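Local atomic coordinates of Glyoxalase/bleomycin resistance protein/dioxygenase (Alicyclobacillus acidocaldarius subsp. acidocaldarius, PDB entry 3RRI), a protein that probably acts as a metal-binding enzyme of the glyoxalase and dioxygenase superfamily, perhaps with dioxygenase activity. Residues V10-A23 with G49-D61. Residues are numbered along the deposited sequence; the frame is centred on the assembly and turned at random.
Sequences VFHLAIPARDLDEA and GDQLVCHLSDRWD
R18 crosses the indole of W60 obliquely, and CB, CD and NH1 each meet it. CB sits over the five-membered ring, 3.8 Å from its centroid, in a CH-pi contact; CD follows over the same indole, toward its rim, 3.7 Å from W60 CZ2. NH1 then comes to 3.5 Å from W60 CH2, with the guanidinium steeply turned, 80° between its plane and the ring. R18 CZ stays 5.1 Å from the centroid of the W60 six-membered ring, a long cation-pi pair that is at most a weak attraction. Extended from CG to NE, the chain delivers NE and NH2 side-on to E22 on the first turn of helix 20-30, one bond to each carboxylate oxygen, which fixes the rotation of the guanidinium. D19 caps that helix, its OD1 taking E22 N at 2.8 Å. P16 CG meets W60 CB. Strands 10-17 and 50-56 pair in parallel, the 1-4 neighbours of a βαβββ module of the vicinal oxygen chelate fold, their backbone ladder running from Q51 N–F11 O to S57 N–A17 O. Where the ladder begins, D50 OD1 accepts F11 N at 2.9 Å from above its carboxylate plane; R5 of the second subunit also binds this oxygen. L13 and L52 lie side by side on the face that carries C54, CD2 of L13 to CD1 of L52 3.8 Å, and I15 CD1 reaches the same methyl. On the other face, A14 CB touches the edge of the H55 ring, 3.4 Å from CD2, while H12 NE2 bonds E124 O and Q51 OE1 takes K126 NZ, both of the second subunit, whose strand continues the sheet beyond 10-14.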
loop_
_atom_site.group_PDB
_atom_site.type_symbol
_atom_site.label_atom_id
_atom_site.label_comp_id
_atom_site.label_asym_id
_atom_site.label_seq_id
_atom_site.Cartn_x
_atom_site.Cartn_y
_atom_site.Cartn_z
ATOM N N VAL A 10 -8.751 -4.699 12.815
ATOM C CA VAL A 10 -8.983 -6.152 12.809
ATOM C C VAL A 10 -10.456 -6.417 13.096
ATOM O O VAL A 10 -11.086 -5.672 13.861
ATOM C CB VAL A 10 -8.084 -6.920 13.779
ATOM C CG1 VAL A 10 -6.615 -6.653 13.467
ATOM C CG2 VAL A 10 -8.433 -6.610 15.237
ATOM N N PHE A 11 -11.024 -7.425 12.442
ATOM C CA PHE A 11 -12.266 -8.023 12.877
ATOM C C PHE A 11 -12.001 -8.826 14.121
ATOM O O PHE A 11 -10.926 -9.411 14.277
ATOM C CB PHE A 11 -12.794 -8.994 11.786
ATOM C CG PHE A 11 -14.245 -9.381 11.975
ATOM C CD1 PHE A 11 -15.233 -8.752 11.248
ATOM C CD2 PHE A 11 -14.627 -10.401 12.835
ATOM C CE1 PHE A 11 -16.558 -9.082 11.402
ATOM C CE2 PHE A 11 -15.935 -10.747 13.005
ATOM C CZ PHE A 11 -16.911 -10.112 12.270
ATOM N N HIS A 12 -12.920 -8.834 15.092
ATOM C CA HIS A 12 -12.722 -9.715 16.194
ATOM C C HIS A 12 -14.035 -10.493 16.450
ATOM O O HIS A 12 -15.158 -9.990 16.248
ATOM C CB HIS A 12 -12.218 -8.953 17.422
ATOM C CG HIS A 12 -13.301 -8.208 18.091
ATOM N ND1 HIS A 12 -14.073 -8.763 19.083
ATOM C CD2 HIS A 12 -13.790 -6.967 17.864
ATOM C CE1 HIS A 12 -15.000 -7.893 19.440
ATOM N NE2 HIS A 12 -14.854 -6.797 18.715
ATOM N N LEU A 13 -13.831 -11.761 16.822
ATOM C CA LEU A 13 -14.904 -12.670 17.131
ATOM C C LEU A 13 -14.646 -13.385 18.450
ATOM O O LEU A 13 -13.533 -13.796 18.718
ATOM C CB LEU A 13 -15.011 -13.745 16.018
ATOM C CG LEU A 13 -16.163 -14.692 16.197
ATOM C CD1 LEU A 13 -17.545 -14.062 16.087
ATOM C CD2 LEU A 13 -16.009 -15.861 15.141
ATOM N N ALA A 14 -15.715 -13.555 19.246
ATOM C CA ALA A 14 -15.665 -14.376 20.424
ATOM C C ALA A 14 -16.530 -15.642 20.198
ATOM O O ALA A 14 -17.642 -15.558 19.707
ATOM C CB ALA A 14 -16.204 -13.529 21.648
ATOM N N ILE A 15 -15.988 -16.774 20.621
ATOM C CA ILE A 15 -16.667 -18.050 20.514
ATOM C C ILE A 15 -16.399 -18.814 21.819
ATOM O O ILE A 15 -15.383 -18.577 22.505
ATOM C CB ILE A 15 -16.132 -18.893 19.326
ATOM C CG1 ILE A 15 -14.604 -19.105 19.427
ATOM C CG2 ILE A 15 -16.592 -18.289 17.985
ATOM C CD1 ILE A 15 -14.093 -20.133 18.336
ATOM N N PRO A 16 -17.278 -19.782 22.136
ATOM C CA PRO A 16 -17.025 -20.619 23.283
ATOM C C PRO A 16 -15.966 -21.718 23.052
ATOM O O PRO A 16 -15.873 -22.279 21.946
ATOM C CB PRO A 16 -18.385 -21.258 23.543
ATOM C CG PRO A 16 -19.044 -21.279 22.260
ATOM C CD PRO A 16 -18.527 -20.116 21.457
ATOM N N ALA A 17 -15.190 -22.004 24.087
ATOM C CA ALA A 17 -14.266 -23.137 24.132
ATOM C C ALA A 17 -14.548 -23.888 25.409
ATOM O O ALA A 17 -14.499 -23.307 26.481
ATOM C CB ALA A 17 -12.830 -22.674 24.127
ATOM N N ARG A 18 -14.811 -25.180 25.318
ATOM C CA ARG A 18 -15.041 -25.986 26.525
ATOM C C ARG A 18 -13.771 -26.199 27.356
ATOM O O ARG A 18 -13.841 -26.498 28.555
ATOM C CB ARG A 18 -15.664 -27.318 26.128
ATOM C CG ARG A 18 -14.744 -28.223 25.392
ATOM C CD ARG A 18 -15.528 -29.348 24.774
ATOM N NE ARG A 18 -14.601 -30.322 24.209
ATOM C CZ ARG A 18 -14.985 -31.440 23.601
ATOM N NH1 ARG A 18 -16.274 -31.719 23.478
ATOM N NH2 ARG A 18 -14.062 -32.287 23.134
ATOM N N ASP A 19 -12.609 -26.040 26.730
ATOM C CA ASP A 19 -11.324 -26.282 27.363
ATOM C C ASP A 19 -10.273 -25.475 26.624
ATOM O O ASP A 19 -10.103 -25.645 25.415
ATOM C CB ASP A 19 -10.995 -27.795 27.310
ATOM C CG ASP A 19 -9.645 -28.123 27.936
ATOM O OD1 ASP A 19 -8.588 -27.772 27.372
ATOM O OD2 ASP A 19 -9.641 -28.741 29.035
ATOM N N LEU A 20 -9.554 -24.612 27.330
ATOM C CA LEU A 20 -8.652 -23.693 26.657
ATOM C C LEU A 20 -7.409 -24.364 26.060
ATOM O O LEU A 20 -6.947 -23.958 25.003
ATOM C CB LEU A 20 -8.229 -22.558 27.583
ATOM C CG LEU A 20 -9.339 -21.611 28.059
ATOM C CD1 LEU A 20 -8.734 -20.541 29.010
ATOM C CD2 LEU A 20 -10.092 -20.960 26.921
ATOM N N ASP A 21 -6.838 -25.354 26.750
ATOM C CA ASP A 21 -5.704 -26.093 26.205
ATOM C C ASP A 21 -6.077 -26.822 24.930
ATOM O O ASP A 21 -5.277 -26.856 23.980
ATOM C CB ASP A 21 -5.110 -27.083 27.220
ATOM C CG ASP A 21 -4.258 -26.395 28.285
ATOM O OD1 ASP A 21 -3.832 -25.239 28.072
ATOM O OD2 ASP A 21 -4.001 -27.036 29.323
ATOM N N GLU A 22 -7.269 -27.388 24.911
ATOM C CA GLU A 22 -7.767 -28.108 23.740
ATOM C C GLU A 22 -7.974 -27.138 22.564
ATOM O O GLU A 22 -7.729 -27.470 21.410
ATOM C CB GLU A 22 -9.077 -28.788 24.113
ATOM C CG GLU A 22 -9.735 -29.621 23.033
ATOM C CD GLU A 22 -11.076 -30.153 23.471
ATOM O OE1 GLU A 22 -11.868 -29.367 24.053
ATOM O OE2 GLU A 22 -11.368 -31.350 23.214
ATOM N N ALA A 23 -8.432 -25.923 22.868
ATOM C CA ALA A 23 -8.609 -24.888 21.858
ATOM C C ALA A 23 -7.263 -24.417 21.277
ATOM O O ALA A 23 -7.141 -24.180 20.059
ATOM C CB ALA A 23 -9.335 -23.702 22.482
ATOM N N GLY A 49 -4.810 -12.927 10.708
ATOM C CA GLY A 49 -4.655 -11.472 10.756
ATOM C C GLY A 49 -5.805 -10.752 11.441
ATOM O O GLY A 49 -5.696 -9.546 11.692
ATOM N N ASP A 50 -6.896 -11.455 11.695
ATOM C CA ASP A 50 -8.019 -10.936 12.527
ATOM C C ASP A 50 -7.855 -11.532 13.936
ATOM O O ASP A 50 -6.918 -12.299 14.200
ATOM C CB ASP A 50 -9.343 -11.243 11.869
ATOM C CG ASP A 50 -9.542 -10.419 10.626
ATOM O OD1 ASP A 50 -9.545 -9.191 10.702
ATOM O OD2 ASP A 50 -9.683 -10.960 9.521
ATOM N N GLN A 51 -8.686 -11.107 14.907
ATOM C CA GLN A 51 -8.577 -11.624 16.251
ATOM C C GLN A 51 -9.708 -12.613 16.554
ATOM O O GLN A 51 -10.886 -12.283 16.391
ATOM C CB GLN A 51 -8.629 -10.475 17.294
ATOM C CG GLN A 51 -8.400 -11.002 18.695
ATOM C CD GLN A 51 -8.827 -10.033 19.803
ATOM O OE1 GLN A 51 -9.891 -9.423 19.755
ATOM N NE2 GLN A 51 -8.004 -9.957 20.822
ATOM N N LEU A 52 -9.343 -13.825 16.992
ATOM C CA LEU A 52 -10.324 -14.783 17.504
ATOM C C LEU A 52 -10.065 -14.946 19.001
ATOM O O LEU A 52 -8.930 -15.083 19.421
ATOM C CB LEU A 52 -10.175 -16.137 16.775
ATOM C CG LEU A 52 -11.203 -17.184 17.155
ATOM C CD1 LEU A 52 -12.653 -16.826 16.749
ATOM C CD2 LEU A 52 -10.762 -18.548 16.504
ATOM N N VAL A 53 -11.123 -14.925 19.806
ATOM C CA VAL A 53 -11.001 -15.109 21.236
ATOM C C VAL A 53 -11.893 -16.288 21.599
ATOM O O VAL A 53 -13.104 -16.284 21.327
ATOM C CB VAL A 53 -11.437 -13.873 22.051
ATOM C CG1 VAL A 53 -11.306 -14.176 23.516
ATOM C CG2 VAL A 53 -10.645 -12.561 21.681
ATOM N N CYS A 54 -11.254 -17.289 22.208
ATOM C CA CYS A 54 -11.930 -18.469 22.695
ATOM C C CYS A 54 -12.163 -18.280 24.187
ATOM O O CYS A 54 -11.203 -18.195 24.992
ATOM C CB CYS A 54 -11.053 -19.678 22.478
ATOM S SG CYS A 54 -10.760 -20.155 20.744
ATOM N N HIS A 55 -13.434 -18.185 24.531
ATOM C CA HIS A 55 -13.866 -17.985 25.915
ATOM C C HIS A 55 -14.231 -19.310 26.604
ATOM O O HIS A 55 -15.073 -20.070 26.082
ATOM C CB HIS A 55 -15.084 -17.078 25.940
ATOM C CG HIS A 55 -14.783 -15.676 25.569
ATOM N ND1 HIS A 55 -14.304 -14.754 26.475
ATOM C CD2 HIS A 55 -14.870 -15.043 24.379
ATOM C CE1 HIS A 55 -14.105 -13.609 25.845
ATOM N NE2 HIS A 55 -14.454 -13.754 24.577
ATOM N N LEU A 56 -13.630 -19.568 27.767
ATOM C CA LEU A 56 -13.914 -20.783 28.531
ATOM C C LEU A 56 -15.391 -20.773 28.916
ATOM O O LEU A 56 -15.867 -19.860 29.634
ATOM C CB LEU A 56 -13.022 -20.875 29.761
ATOM C CG LEU A 56 -13.263 -22.095 30.671
ATOM C CD1 LEU A 56 -12.874 -23.403 29.916
ATOM C CD2 LEU A 56 -12.495 -21.923 31.973
ATOM N N SER A 57 -16.136 -21.757 28.433
ATOM C CA SER A 57 -17.593 -21.713 28.514
ATOM C C SER A 57 -18.233 -23.096 28.330
ATOM O O SER A 57 -17.727 -23.953 27.574
ATOM C CB SER A 57 -18.159 -20.765 27.453
ATOM O OG SER A 57 -19.569 -20.735 27.463
ATOM N N ASP A 58 -19.349 -23.287 29.026
ATOM C CA ASP A 58 -20.168 -24.481 28.869
ATOM C C ASP A 58 -21.291 -24.282 27.856
ATOM O O ASP A 58 -22.049 -25.214 27.576
ATOM C CB ASP A 58 -20.728 -24.884 30.231
ATOM C CG ASP A 58 -21.459 -26.222 30.198
ATOM O OD1 ASP A 58 -20.921 -27.212 29.634
ATOM O OD2 ASP A 58 -22.573 -26.258 30.764
ATOM N N ARG A 59 -21.387 -23.091 27.274
ATOM C CA ARG A 59 -22.455 -22.775 26.328
ATOM C C ARG A 59 -22.024 -22.953 24.869
ATOM O O ARG A 59 -22.255 -22.077 24.030
ATOM C CB ARG A 59 -22.915 -21.342 26.548
ATOM C CG ARG A 59 -23.545 -21.085 27.917
ATOM C CD ARG A 59 -23.883 -19.600 27.986
ATOM N NE ARG A 59 -24.331 -19.148 29.303
ATOM C CZ ARG A 59 -23.915 -18.032 29.910
ATOM N NH1 ARG A 59 -22.989 -17.237 29.353
ATOM N NH2 ARG A 59 -24.410 -17.715 31.104
ATOM N N TRP A 60 -21.397 -24.085 24.584
ATOM C CA TRP A 60 -21.054 -24.492 23.217
ATOM C C TRP A 60 -22.116 -25.464 22.741
ATOM O O TRP A 60 -22.732 -26.149 23.562
ATOM C CB TRP A 60 -19.669 -25.135 23.173
ATOM C CG TRP A 60 -19.449 -26.233 24.187
ATOM C CD1 TRP A 60 -19.157 -26.085 25.504
ATOM C CD2 TRP A 60 -19.503 -27.649 23.942
ATOM N NE1 TRP A 60 -19.037 -27.312 26.104
ATOM C CE2 TRP A 60 -19.250 -28.289 25.166
ATOM C CE3 TRP A 60 -19.743 -28.427 22.807
ATOM C CZ2 TRP A 60 -19.209 -29.679 25.289
ATOM C CZ3 TRP A 60 -19.714 -29.796 22.927
ATOM C CH2 TRP A 60 -19.449 -30.411 24.162
ATOM N N ASP A 61 -22.346 -25.501 21.432
ATOM C CA ASP A 61 -23.416 -26.318 20.849
ATOM C C ASP A 61 -23.055 -27.795 20.902
ATOM O O ASP A 61 -22.020 -28.206 20.378
ATOM C CB ASP A 61 -23.676 -25.948 19.382
ATOM C CG ASP A 61 -24.210 -24.552 19.204
ATOM O OD1 ASP A 61 -24.679 -23.958 20.196
ATOM O OD2 ASP A 61 -24.166 -24.038 18.047
#